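Local coordinates for TetR/AcrR family transcriptional regulator (Bradyrhizobium diazoefficiens, PDB 6G8G), which probably represses transcription by binding operator DNA as a TetR-family dimer and releases it in response to flavonoids such as genistein, at residues A29-F34 against A46-A51; T142-A147 against A168-L172. The contacts are given in a common frame with arbitrary orientation. Residue numbers count along the deposited sequence, not the author numbering.

A TetR-family regulator divides its labour between a DNA-binding head and a ligand-binding body, and one contact is taken from each. Contact 1 (29-34 against 46-51) joins the first two helices of the DNA-binding domain; contact 2 (142-147 against 168-172) joins two helices of the C-terminal effector domain. Their centres lie about 35 Å apart on opposite sides of the chain's centre, and about 17 Å separates their nearest atoms, so the two do not touch. On the ligand side, the side chain of Leu-172 in contact 2 lies about 9 Å from genistein, whose pocket includes Phe-108, Pro-180 and Leu-181. Both contacts are apolar helix crossings.

Contact 1 of 2, residues A29-F34 against A46-A51; sequences AAWQLF and AIAKAA
In the helix-turn-helix domain of a TetR-type repressor, the first helix packs against the helix that opens the helix-turn-helix proper, and alanines occupy much of the interface. Both segments are α-helical, 29-34 from helix 23-37 and 46-51 from the end of helix 44-51. Their axes approach to 9.3 Å, with 124° between N-to-C directions. CA atoms come nearest at Ala-29 with Ala-51 and at Ala-30 with Ile-47, 5.7 Å in each case.

The longer side chains reach across through their rotamers. Leu-33, in the mt rotamer and with its CA-to-CB bond toward the partner helix, delivers CD1 to Ile-47 CG1 (4.0 Å), Ala-46 CB (4.1 Å) and Ala-50 CB (4.3 Å). Ile-47 is also mt: its CB starts out sideways, yet CD1 reaches Ala-30 CB at 4.1 Å. Phe-34 (chi1 m, chi2 -23°) likewise leaves its backbone sideways before its ring turns to Ile-47. Phe-34 packs edge-to-face with the rings of Phe-39 and Phe-69, and Ile-47 rests on Leu-68 of helix 65-82, extending this small core. At the other end alanines alone meet, Ala-29 CB lying 4.0 Å from Ala-51 CB and 4.3 Å from Ala-50 CB. Within the core, Phe-34 CE1 lies 4.1 Å from Ile-47 CD1.

Contact 2 of 2, residues T142-A147 against A168-L172; sequences TIRRLA and ANQFL
Two α-helical segments, 142-147 of helix 139-155 and 168-172 of helix 164-176, cross steeply within the all-helical effector domain of the TetR fold: their axes pass 9.2 Å apart, and their N-to-C directions differ by 111°. The closest CA pair, Ala-147 and Ala-168 at 5.2 Å, sets the register.

Such proximity illustrates how a small side chain can enter the surface of a neighbouring helix. Ala-168 directs CB toward 142-147, where it sits 3.5 Å from Ile-143 O, 3.8 Å from Ala-147 N and 4.1 Å from Ala-147 CB. Larger side chains flank it. Leu-146, in the tp rotamer, brings CD2 to 4.0 Å from both Ala-168 CB and Leu-172 CG. Leu-172 (mt) in turn sends CD1 to Ile-143 CG1 (3.9 Å) and Thr-142 CG2 (4.1 Å), while the mt rotamer of Ile-143 carries CD1 to Asn-169 ND2 at 3.6 Å, a van der Waals contact. The hydroxyl of Thr-142 is hydrogen-bonded to Gln-81. Beyond the crossing, Leu-172 packs on Tyr-104 of helix 93-109, while Ile-143 and Asn-169 both touch Glu-178 of the second subunit, placing this interior junction beside the dimer interface. Phe-171, its chi1 t and its ring edge-to-face with Phe-206, adds to the crossing by bringing CD2 to 3.6 Å from Leu-146 CD2.

Contact 1 of 2, residues A29-F34 against A46-A51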
loop_
_atom_site.group_PDB
_atom_site.type_symbol
_atom_site.label_atom_id
_atom_site.label_comp_id
_atom_site.label_asym_id
_atom_site.label_seq_id
_atom_site.Cartn_x
_atom_site.Cartn_y
_atom_site.Cartn_z
ATOM N N ALA A 29 2.778 17.220 -22.705
ATOM C CA ALA A 29 1.373 17.448 -23.020
ATOM C C ALA A 29 0.509 16.221 -22.692
ATOM O O ALA A 29 -0.647 16.348 -22.264
ATOM C CB ALA A 29 1.221 17.822 -24.478
ATOM N N ALA A 30 1.077 15.045 -22.915
ATOM C CA ALA A 30 0.368 13.811 -22.688
ATOM C C ALA A 30 0.242 13.586 -21.220
ATOM O O ALA A 30 -0.785 13.135 -20.742
ATOM C CB ALA A 30 1.100 12.656 -23.333
ATOM N N TRP A 31 1.293 13.895 -20.492
ATOM C CA TRP A 31 1.251 13.749 -19.040
ATOM C C TRP A 31 0.087 14.586 -18.500
ATOM O O TRP A 31 -0.762 14.086 -17.770
ATOM C CB TRP A 31 2.608 14.175 -18.467
ATOM C CG TRP A 31 2.766 14.149 -17.036
ATOM C CD1 TRP A 31 3.139 15.188 -16.204
ATOM C CD2 TRP A 31 2.610 13.019 -16.226
ATOM N NE1 TRP A 31 3.210 14.750 -14.909
ATOM C CE2 TRP A 31 2.887 13.420 -14.890
ATOM C CE3 TRP A 31 2.247 11.688 -16.487
ATOM C CZ2 TRP A 31 2.814 12.541 -13.829
ATOM C CZ3 TRP A 31 2.170 10.821 -15.439
ATOM C CH2 TRP A 31 2.454 11.246 -14.115
ATOM N N GLN A 32 0.029 15.846 -18.918
ATOM C CA GLN A 32 -1.013 16.748 -18.493
ATOM C C GLN A 32 -2.401 16.145 -18.726
ATOM O O GLN A 32 -3.246 16.144 -17.833
ATOM C CB GLN A 32 -0.886 18.054 -19.252
ATOM C CG GLN A 32 -1.891 19.128 -18.854
ATOM C CD GLN A 32 -1.804 19.612 -17.421
ATOM O OE1 GLN A 32 -1.160 20.624 -17.151
ATOM N NE2 GLN A 32 -2.514 18.939 -16.497
ATOM N N LEU A 33 -2.652 15.636 -19.916
ATOM C CA LEU A 33 -3.965 15.095 -20.205
ATOM C C LEU A 33 -4.281 13.816 -19.439
ATOM O O LEU A 33 -5.409 13.608 -18.990
ATOM C CB LEU A 33 -4.123 14.837 -21.706
ATOM C CG LEU A 33 -4.269 16.110 -22.549
ATOM C CD1 LEU A 33 -4.133 15.822 -24.031
ATOM C CD2 LEU A 33 -5.621 16.753 -22.281
ATOM N N PHE A 34 -3.294 12.949 -19.296
ATOM C CA PHE A 34 -3.519 11.723 -18.591
ATOM C C PHE A 34 -3.932 12.041 -17.162
ATOM O O PHE A 34 -4.811 11.367 -16.612
ATOM C CB PHE A 34 -2.277 10.824 -18.600
ATOM C CG PHE A 34 -1.923 10.279 -19.945
ATOM C CD1 PHE A 34 -2.856 10.166 -20.948
ATOM C CD2 PHE A 34 -0.650 9.864 -20.200
ATOM C CE1 PHE A 34 -2.501 9.689 -22.202
ATOM C CE2 PHE A 34 -0.293 9.394 -21.448
ATOM C CZ PHE A 34 -1.220 9.300 -22.449
ATOM N N ALA A 46 -6.269 14.486 -29.237
ATOM C CA ALA A 46 -6.159 15.560 -28.245
ATOM C C ALA A 46 -4.699 15.890 -27.917
ATOM O O ALA A 46 -4.349 17.046 -27.697
ATOM C CB ALA A 46 -6.885 15.156 -26.976
ATOM N N ILE A 47 -3.866 14.853 -27.871
ATOM C CA ILE A 47 -2.456 14.992 -27.516
ATOM C C ILE A 47 -1.734 15.783 -28.587
ATOM O O ILE A 47 -0.941 16.693 -28.291
ATOM C CB ILE A 47 -1.779 13.609 -27.331
ATOM C CG1 ILE A 47 -2.258 12.967 -26.025
ATOM C CG2 ILE A 47 -0.267 13.746 -27.314
ATOM C CD1 ILE A 47 -1.958 11.497 -25.883
ATOM N N ALA A 48 -2.017 15.437 -29.838
ATOM C CA ALA A 48 -1.425 16.153 -30.938
ATOM C C ALA A 48 -1.780 17.633 -30.868
ATOM O O ALA A 48 -0.892 18.491 -31.000
ATOM C CB ALA A 48 -1.871 15.557 -32.250
ATOM N N LYS A 49 -3.057 17.931 -30.640
ATOM C CA LYS A 49 -3.491 19.327 -30.604
ATOM C C LYS A 49 -2.801 20.062 -29.472
ATOM O O LYS A 49 -2.267 21.142 -29.675
ATOM C CB LYS A 49 -5.013 19.455 -30.460
ATOM C CG LYS A 49 -5.795 18.956 -31.671
ATOM C CD LYS A 49 -7.331 19.160 -31.475
ATOM C CE LYS A 49 -7.634 20.544 -31.937
ATOM N NZ LYS A 49 -9.059 20.762 -32.235
ATOM N N ALA A 50 -2.783 19.462 -28.291
ATOM C CA ALA A 50 -2.210 20.121 -27.133
ATOM C C ALA A 50 -0.708 20.336 -27.301
ATOM O O ALA A 50 -0.169 21.308 -26.799
ATOM C CB ALA A 50 -2.499 19.330 -25.884
ATOM N N ALA A 51 -0.027 19.450 -28.019
ATOM C CA ALA A 51 1.420 19.618 -28.250
ATOM C C ALA A 51 1.748 20.464 -29.469
ATOM O O ALA A 51 2.889 20.851 -29.643
ATOM C CB ALA A 51 2.089 18.260 -28.377
#

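Contact 2 of 2, residues T142-A147 against A168-L172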
loop_
_atom_site.group_PDB
_atom_site.type_symbol
_atom_site.label_atom_id
_atom_site.label_comp_id
_atom_site.label_asym_id
_atom_site.label_seq_id
_atom_site.Cartn_x
_atom_site.Cartn_y
_atom_site.Cartn_z
ATOM N N THR A 142 13.848 -0.797 -7.025
ATOM C CA THR A 142 14.333 -0.463 -5.707
ATOM C C THR A 142 14.748 -1.708 -4.937
ATOM O O THR A 142 15.804 -1.757 -4.309
ATOM C CB THR A 142 13.255 0.271 -4.905
ATOM O OG1 THR A 142 12.943 1.495 -5.564
ATOM C CG2 THR A 142 13.749 0.584 -3.514
ATOM N N ILE A 143 13.916 -2.729 -4.977
ATOM C CA ILE A 143 14.295 -3.973 -4.325
ATOM C C ILE A 143 15.633 -4.516 -4.864
ATOM O O ILE A 143 16.502 -4.876 -4.086
ATOM C CB ILE A 143 13.193 -5.025 -4.503
ATOM C CG1 ILE A 143 11.962 -4.658 -3.679
ATOM C CG2 ILE A 143 13.679 -6.414 -4.108
ATOM C CD1 ILE A 143 10.740 -5.514 -3.998
ATOM N N ARG A 144 15.786 -4.561 -6.179
ATOM C CA ARG A 144 17.005 -5.074 -6.792
ATOM C C ARG A 144 18.248 -4.314 -6.388
ATOM O O ARG A 144 19.265 -4.926 -6.117
ATOM C CB ARG A 144 16.881 -5.065 -8.295
ATOM C CG ARG A 144 15.932 -6.131 -8.807
ATOM C CD ARG A 144 15.663 -6.139 -10.293
ATOM N NE ARG A 144 15.772 -4.885 -11.068
ATOM C CZ ARG A 144 14.790 -4.231 -11.705
ATOM N NH1 ARG A 144 13.503 -4.639 -11.677
ATOM N NH2 ARG A 144 15.107 -3.125 -12.382
ATOM N N ARG A 145 18.177 -2.988 -6.326
ATOM C CA ARG A 145 19.335 -2.198 -5.903
ATOM C C ARG A 145 19.752 -2.544 -4.519
ATOM O O ARG A 145 20.931 -2.651 -4.221
ATOM C CB ARG A 145 19.053 -0.708 -5.946
ATOM C CG ARG A 145 19.303 -0.127 -7.313
ATOM C CD ARG A 145 18.565 1.169 -7.472
ATOM N NE ARG A 145 18.975 2.215 -6.551
ATOM C CZ ARG A 145 19.820 3.197 -6.852
ATOM N NH1 ARG A 145 20.455 3.229 -8.012
ATOM N NH2 ARG A 145 20.054 4.127 -5.943
ATOM N N LEU A 146 18.776 -2.655 -3.634
ATOM C CA LEU A 146 19.088 -2.925 -2.252
ATOM C C LEU A 146 19.635 -4.321 -2.160
ATOM O O LEU A 146 20.551 -4.585 -1.407
ATOM C CB LEU A 146 17.846 -2.765 -1.396
ATOM C CG LEU A 146 18.076 -3.042 0.081
ATOM C CD1 LEU A 146 19.184 -2.185 0.631
ATOM C CD2 LEU A 146 16.800 -2.806 0.861
ATOM N N ALA A 147 19.043 -5.224 -2.926
ATOM C CA ALA A 147 19.446 -6.612 -2.878
ATOM C C ALA A 147 20.909 -6.715 -3.240
ATOM O O ALA A 147 21.650 -7.445 -2.598
ATOM C CB ALA A 147 18.586 -7.452 -3.803
ATOM N N ALA A 168 15.734 -7.916 0.901
ATOM C CA ALA A 168 15.539 -6.521 0.560
ATOM C C ALA A 168 14.083 -6.167 0.762
ATOM O O ALA A 168 13.746 -5.139 1.340
ATOM C CB ALA A 168 15.958 -6.268 -0.878
ATOM N N ASN A 169 13.207 -7.019 0.270
ATOM C CA ASN A 169 11.785 -6.743 0.363
ATOM C C ASN A 169 11.324 -6.697 1.819
ATOM O O ASN A 169 10.449 -5.925 2.197
ATOM C CB ASN A 169 11.041 -7.794 -0.433
ATOM C CG ASN A 169 9.566 -7.580 -0.465
ATOM O OD1 ASN A 169 8.871 -8.477 -0.109
ATOM N ND2 ASN A 169 9.081 -6.430 -0.938
ATOM N N GLN A 170 11.958 -7.491 2.655
ATOM C CA GLN A 170 11.597 -7.515 4.045
ATOM C C GLN A 170 12.034 -6.255 4.725
ATOM O O GLN A 170 11.279 -5.659 5.485
ATOM C CB GLN A 170 12.202 -8.732 4.705
ATOM C CG GLN A 170 11.468 -9.984 4.272
ATOM C CD GLN A 170 12.235 -11.259 4.560
ATOM O OE1 GLN A 170 13.467 -11.275 4.619
ATOM N NE2 GLN A 170 11.498 -12.347 4.743
ATOM N N PHE A 171 13.228 -5.810 4.405
ATOM C CA PHE A 171 13.719 -4.539 4.949
ATOM C C PHE A 171 12.789 -3.387 4.609
ATOM O O PHE A 171 12.433 -2.592 5.458
ATOM C CB PHE A 171 15.123 -4.234 4.428
ATOM C CG PHE A 171 15.651 -2.929 4.886
ATOM C CD1 PHE A 171 16.214 -2.809 6.137
ATOM C CD2 PHE A 171 15.606 -1.829 4.076
ATOM C CE1 PHE A 171 16.715 -1.601 6.567
ATOM C CE2 PHE A 171 16.118 -0.611 4.498
ATOM C CZ PHE A 171 16.667 -0.496 5.741
ATOM N N LEU A 172 12.376 -3.331 3.358
ATOM C CA LEU A 172 11.535 -2.258 2.896
ATOM C C LEU A 172 10.125 -2.360 3.460
ATOM O O LEU A 172 9.572 -1.364 3.912
ATOM C CB LEU A 172 11.520 -2.218 1.380
ATOM C CG LEU A 172 12.891 -1.939 0.738
ATOM C CD1 LEU A 172 12.889 -2.288 -0.741
ATOM C CD2 LEU A 172 13.284 -0.483 0.921
#